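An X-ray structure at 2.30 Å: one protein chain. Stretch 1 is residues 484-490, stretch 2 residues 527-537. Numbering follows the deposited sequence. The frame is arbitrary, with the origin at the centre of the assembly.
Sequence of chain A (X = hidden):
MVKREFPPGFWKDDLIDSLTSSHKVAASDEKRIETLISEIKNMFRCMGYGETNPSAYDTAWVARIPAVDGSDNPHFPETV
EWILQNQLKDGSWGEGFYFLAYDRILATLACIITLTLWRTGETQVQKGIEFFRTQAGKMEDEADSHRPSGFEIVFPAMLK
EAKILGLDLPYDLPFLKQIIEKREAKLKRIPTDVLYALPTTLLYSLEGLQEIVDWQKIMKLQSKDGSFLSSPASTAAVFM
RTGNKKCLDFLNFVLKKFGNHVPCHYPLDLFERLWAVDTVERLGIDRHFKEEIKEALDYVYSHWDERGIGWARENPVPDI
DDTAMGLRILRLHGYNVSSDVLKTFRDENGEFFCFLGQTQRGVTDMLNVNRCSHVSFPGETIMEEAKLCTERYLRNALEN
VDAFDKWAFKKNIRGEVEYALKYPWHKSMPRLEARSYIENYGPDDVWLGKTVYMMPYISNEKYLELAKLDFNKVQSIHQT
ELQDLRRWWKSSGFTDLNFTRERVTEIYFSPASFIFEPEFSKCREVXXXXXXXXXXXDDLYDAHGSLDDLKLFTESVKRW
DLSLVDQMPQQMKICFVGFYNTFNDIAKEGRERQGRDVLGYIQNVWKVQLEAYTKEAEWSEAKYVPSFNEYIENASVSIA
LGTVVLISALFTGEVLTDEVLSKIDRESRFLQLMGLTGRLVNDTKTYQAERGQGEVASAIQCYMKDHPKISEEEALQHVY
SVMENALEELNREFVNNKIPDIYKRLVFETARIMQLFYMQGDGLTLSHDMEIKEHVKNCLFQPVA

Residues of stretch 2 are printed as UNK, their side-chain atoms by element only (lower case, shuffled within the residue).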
# COMPACT_ATOMS: atom_id res chain seq x y z
N ASP A 484 21.46 1.10 -25.12
CA ASP A 484 22.46 0.07 -25.32
C ASP A 484 21.89 -1.32 -25.61
O ASP A 484 22.63 -2.23 -25.97
CB ASP A 484 23.41 0.02 -24.11
CG ASP A 484 24.25 1.28 -24.00
OD1 ASP A 484 24.95 1.63 -24.99
OD2 ASP A 484 24.22 1.93 -22.93
N LEU A 485 20.58 -1.48 -25.44
CA LEU A 485 19.96 -2.77 -25.75
C LEU A 485 19.46 -2.70 -27.18
O LEU A 485 19.42 -3.70 -27.89
CB LEU A 485 18.78 -3.07 -24.81
CG LEU A 485 19.16 -3.70 -23.47
CD1 LEU A 485 17.93 -3.80 -22.61
CD2 LEU A 485 19.77 -5.08 -23.69
N ARG A 486 19.07 -1.50 -27.59
CA ARG A 486 18.59 -1.28 -28.94
C ARG A 486 19.74 -1.38 -29.93
O ARG A 486 19.53 -1.72 -31.09
CB ARG A 486 17.92 0.09 -29.04
CG ARG A 486 16.52 0.14 -28.48
CD ARG A 486 16.02 1.57 -28.44
NE ARG A 486 14.63 1.67 -28.01
CZ ARG A 486 14.03 2.81 -27.69
NH1 ARG A 486 14.69 3.95 -27.75
NH2 ARG A 486 12.75 2.80 -27.32
N ARG A 487 20.95 -1.07 -29.48
CA ARG A 487 22.12 -1.16 -30.35
C ARG A 487 22.56 -2.61 -30.46
O ARG A 487 23.12 -3.02 -31.47
CB ARG A 487 23.26 -0.30 -29.82
CG ARG A 487 22.96 1.18 -29.83
CD ARG A 487 24.18 2.02 -29.50
NE ARG A 487 23.83 3.43 -29.38
CZ ARG A 487 23.15 3.94 -28.36
NH1 ARG A 487 22.76 3.15 -27.37
NH2 ARG A 487 22.84 5.23 -28.34
N TRP A 488 22.30 -3.38 -29.41
CA TRP A 488 22.64 -4.80 -29.39
C TRP A 488 21.75 -5.50 -30.40
O TRP A 488 22.20 -6.36 -31.15
CB TRP A 488 22.41 -5.38 -27.99
CG TRP A 488 22.20 -6.88 -27.98
CD1 TRP A 488 23.16 -7.84 -28.13
CD2 TRP A 488 20.94 -7.57 -27.89
NE1 TRP A 488 22.57 -9.09 -28.14
CE2 TRP A 488 21.22 -8.95 -28.00
CE3 TRP A 488 19.61 -7.15 -27.73
CZ2 TRP A 488 20.21 -9.92 -27.96
CZ3 TRP A 488 18.60 -8.12 -27.69
CH2 TRP A 488 18.91 -9.48 -27.81
N TRP A 489 20.48 -5.10 -30.43
CA TRP A 489 19.54 -5.71 -31.36
C TRP A 489 19.92 -5.46 -32.82
O TRP A 489 19.79 -6.35 -33.66
CB TRP A 489 18.13 -5.18 -31.09
CG TRP A 489 17.12 -5.62 -32.09
CD1 TRP A 489 16.83 -5.02 -33.27
CD2 TRP A 489 16.24 -6.75 -31.99
NE1 TRP A 489 15.82 -5.70 -33.92
CE2 TRP A 489 15.44 -6.76 -33.15
CE3 TRP A 489 16.04 -7.75 -31.02
CZ2 TRP A 489 14.47 -7.74 -33.38
CZ3 TRP A 489 15.07 -8.72 -31.25
CH2 TRP A 489 14.30 -8.70 -32.42
N LYS A 490 20.38 -4.24 -33.12
CA LYS A 490 20.77 -3.90 -34.48
C LYS A 490 22.10 -4.54 -34.87
O LYS A 490 22.27 -4.98 -36.00
CB LYS A 490 20.86 -2.38 -34.64
CG LYS A 490 19.51 -1.68 -34.50
CD LYS A 490 19.64 -0.17 -34.55
CE LYS A 490 18.28 0.49 -34.38
NZ LYS A 490 18.36 1.97 -34.28
N UNK A 527 18.29 -10.13 -18.51
CA UNK A 527 16.88 -10.49 -18.40
C UNK A 527 16.22 -10.15 -19.74
O UNK A 527 15.47 -10.95 -20.30
c UNK A 527 14.83 -10.09 -16.91
o UNK A 527 10.93 -11.17 -15.88
c UNK A 527 12.48 -10.28 -17.48
c UNK A 527 14.54 -10.63 -15.66
c UNK A 527 13.78 -9.91 -17.81
c UNK A 527 16.24 -9.69 -17.26
c UNK A 527 12.22 -10.81 -16.23
c UNK A 527 13.25 -10.99 -15.32
N UNK A 528 16.52 -8.96 -20.23
CA UNK A 528 15.97 -8.48 -21.48
C UNK A 528 16.39 -9.32 -22.69
O UNK A 528 15.55 -9.69 -23.52
c UNK A 528 15.84 -6.52 -23.05
c UNK A 528 16.39 -7.03 -21.72
o UNK A 528 15.90 -6.22 -20.64
N UNK A 529 17.68 -9.63 -22.79
CA UNK A 529 18.17 -10.43 -23.91
C UNK A 529 17.59 -11.84 -23.86
O UNK A 529 17.15 -12.37 -24.88
n UNK A 529 23.85 -7.68 -24.28
c UNK A 529 19.70 -10.48 -23.90
c UNK A 529 21.83 -9.15 -24.17
c UNK A 529 22.41 -7.82 -24.62
c UNK A 529 20.33 -9.19 -24.40
N UNK A 530 17.59 -12.43 -22.68
CA UNK A 530 17.06 -13.77 -22.51
C UNK A 530 15.57 -13.83 -22.83
O UNK A 530 15.11 -14.77 -23.48
o UNK A 530 18.69 -14.08 -20.75
c UNK A 530 17.02 -15.78 -21.02
c UNK A 530 17.31 -14.29 -21.09
N UNK A 531 14.81 -12.84 -22.37
CA UNK A 531 13.37 -12.80 -22.65
C UNK A 531 13.13 -12.65 -24.14
O UNK A 531 12.28 -13.34 -24.72
o UNK A 531 12.82 -11.75 -20.53
c UNK A 531 12.71 -11.62 -21.93
N UNK A 532 13.88 -11.76 -24.78
CA UNK A 532 13.73 -11.54 -26.22
C UNK A 532 14.01 -12.85 -26.95
O UNK A 532 13.33 -13.18 -27.93
c UNK A 532 14.69 -10.45 -26.70
o UNK A 532 13.57 -10.10 -28.79
n UNK A 532 14.08 -8.28 -27.58
c UNK A 532 14.07 -9.59 -27.79
N UNK A 533 15.00 -13.61 -26.49
CA UNK A 533 15.29 -14.87 -27.14
C UNK A 533 14.21 -15.92 -26.92
O UNK A 533 14.01 -16.78 -27.77
c UNK A 533 18.66 -14.09 -27.43
c UNK A 533 16.65 -15.41 -26.71
c UNK A 533 17.74 -15.09 -27.69
c UNK A 533 17.80 -15.75 -28.92
c UNK A 533 18.76 -15.41 -29.87
c UNK A 533 19.63 -13.74 -28.37
c UNK A 533 19.67 -14.41 -29.59
N UNK A 534 13.49 -15.86 -25.80
CA UNK A 534 12.43 -16.83 -25.58
C UNK A 534 11.28 -16.49 -26.54
O UNK A 534 10.53 -17.37 -26.95
c UNK A 534 13.03 -17.17 -23.17
c UNK A 534 11.91 -16.83 -24.12
o UNK A 534 11.38 -15.54 -23.77
N UNK A 535 11.16 -15.22 -26.90
CA UNK A 535 10.11 -14.78 -27.83
C UNK A 535 10.46 -15.21 -29.25
O UNK A 535 9.62 -15.75 -29.97
c UNK A 535 9.93 -13.25 -27.81
c UNK A 535 9.21 -12.84 -26.54
c UNK A 535 9.14 -12.79 -29.03
N UNK A 536 11.71 -14.97 -29.64
CA UNK A 536 12.22 -15.32 -30.96
C UNK A 536 12.15 -16.83 -31.21
O UNK A 536 11.66 -17.28 -32.25
c UNK A 536 14.30 -15.44 -32.39
c UNK A 536 15.19 -12.78 -31.19
c UNK A 536 13.70 -14.85 -31.13
c UNK A 536 13.76 -13.32 -31.18
N UNK A 537 12.65 -17.61 -30.25
CA UNK A 537 12.64 -19.06 -30.38
C UNK A 537 11.22 -19.61 -30.30
O UNK A 537 10.89 -20.62 -30.92
c UNK A 537 13.53 -19.70 -29.31
c UNK A 537 15.01 -19.32 -29.41
c UNK A 537 15.51 -19.62 -30.81
c UNK A 537 15.83 -20.10 -28.39

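Position 527 has one carbon leading to a six-carbon ring that bears an oxygen. It does not reach stretch 1. A hydroxylated ring is Tyr527.

Position 528 has three side-chain atoms: a carbon carrying one oxygen and one carbon. Its CA-to-CB bond points toward stretch 1. The terminal carbon lies 3.5 Å from CD1 of Leu485. This is Thr528, and the touching atom is CG2.

Position 529 has four carbons in a row ending in nitrogen. The last carbon is 3.5 Å from CG of Trp488 and 3.9 Å from CD2 of Leu485. This is Lys529. Its CE sits over the face of the Trp488 five-membered ring, 3.4 Å from the centroid, a CH-pi contact. NZ of Lys529 is 4.2 Å from the centroid of the Trp488 five-membered ring, over the face, a cation-pi contact.

Position 530 again has a carbon carrying one oxygen and one carbon. Its CA-to-CB bond points away from stretch 1. It is Thr530.

Position 531 has one carbon and one oxygen, and does not reach stretch 1. It is Ser531. Its OG donates to O of Tyr527 at 2.8 Å, one turn back.

Position 532 has two carbons, the second carrying an oxygen and a nitrogen. The oxygen is 3.2 Å from CZ3 of Trp489, at the ring edge. This is Asn532. Its ND2 is buried by the contact and has no partner in the model.

Position 533 has one carbon and a six-carbon ring without oxygen. One ring carbon is 3.9 Å from CZ2 of Trp488. This is Phe533, and the carbon is CE1.

Position 534 has a carbon carrying one oxygen and one carbon, far from stretch 1. It is Thr534. Its OG1 donates to O of Ser531 at 2.6 Å.

Position 535 has three carbons, forked at the first, and makes no contact. It is Val535.

Position 536 has four carbons, forked at the first, with one arm two carbons long. The end of that arm is 4.1 Å from CZ3 of Trp489. This is Ile536, touching through CD1.

Position 537 has four carbons, forked at the second, and no contact. It is Leu537.

The two helices cross at -42°, with axes 11.4 Å apart at closest approach. No hydrogen bond joins the two stretches. The contact rests on packing and on the Lys529 side chain over the face of the Trp488 ring, with 397 Å² buried in all. Trp488 and Lys529 have the largest areas covered. Leu485 packs on Thr528 and Lys529, and Trp489 meets Asn532 and Ile536.

Stretch 2 527-537: YTKTSNFTVIL
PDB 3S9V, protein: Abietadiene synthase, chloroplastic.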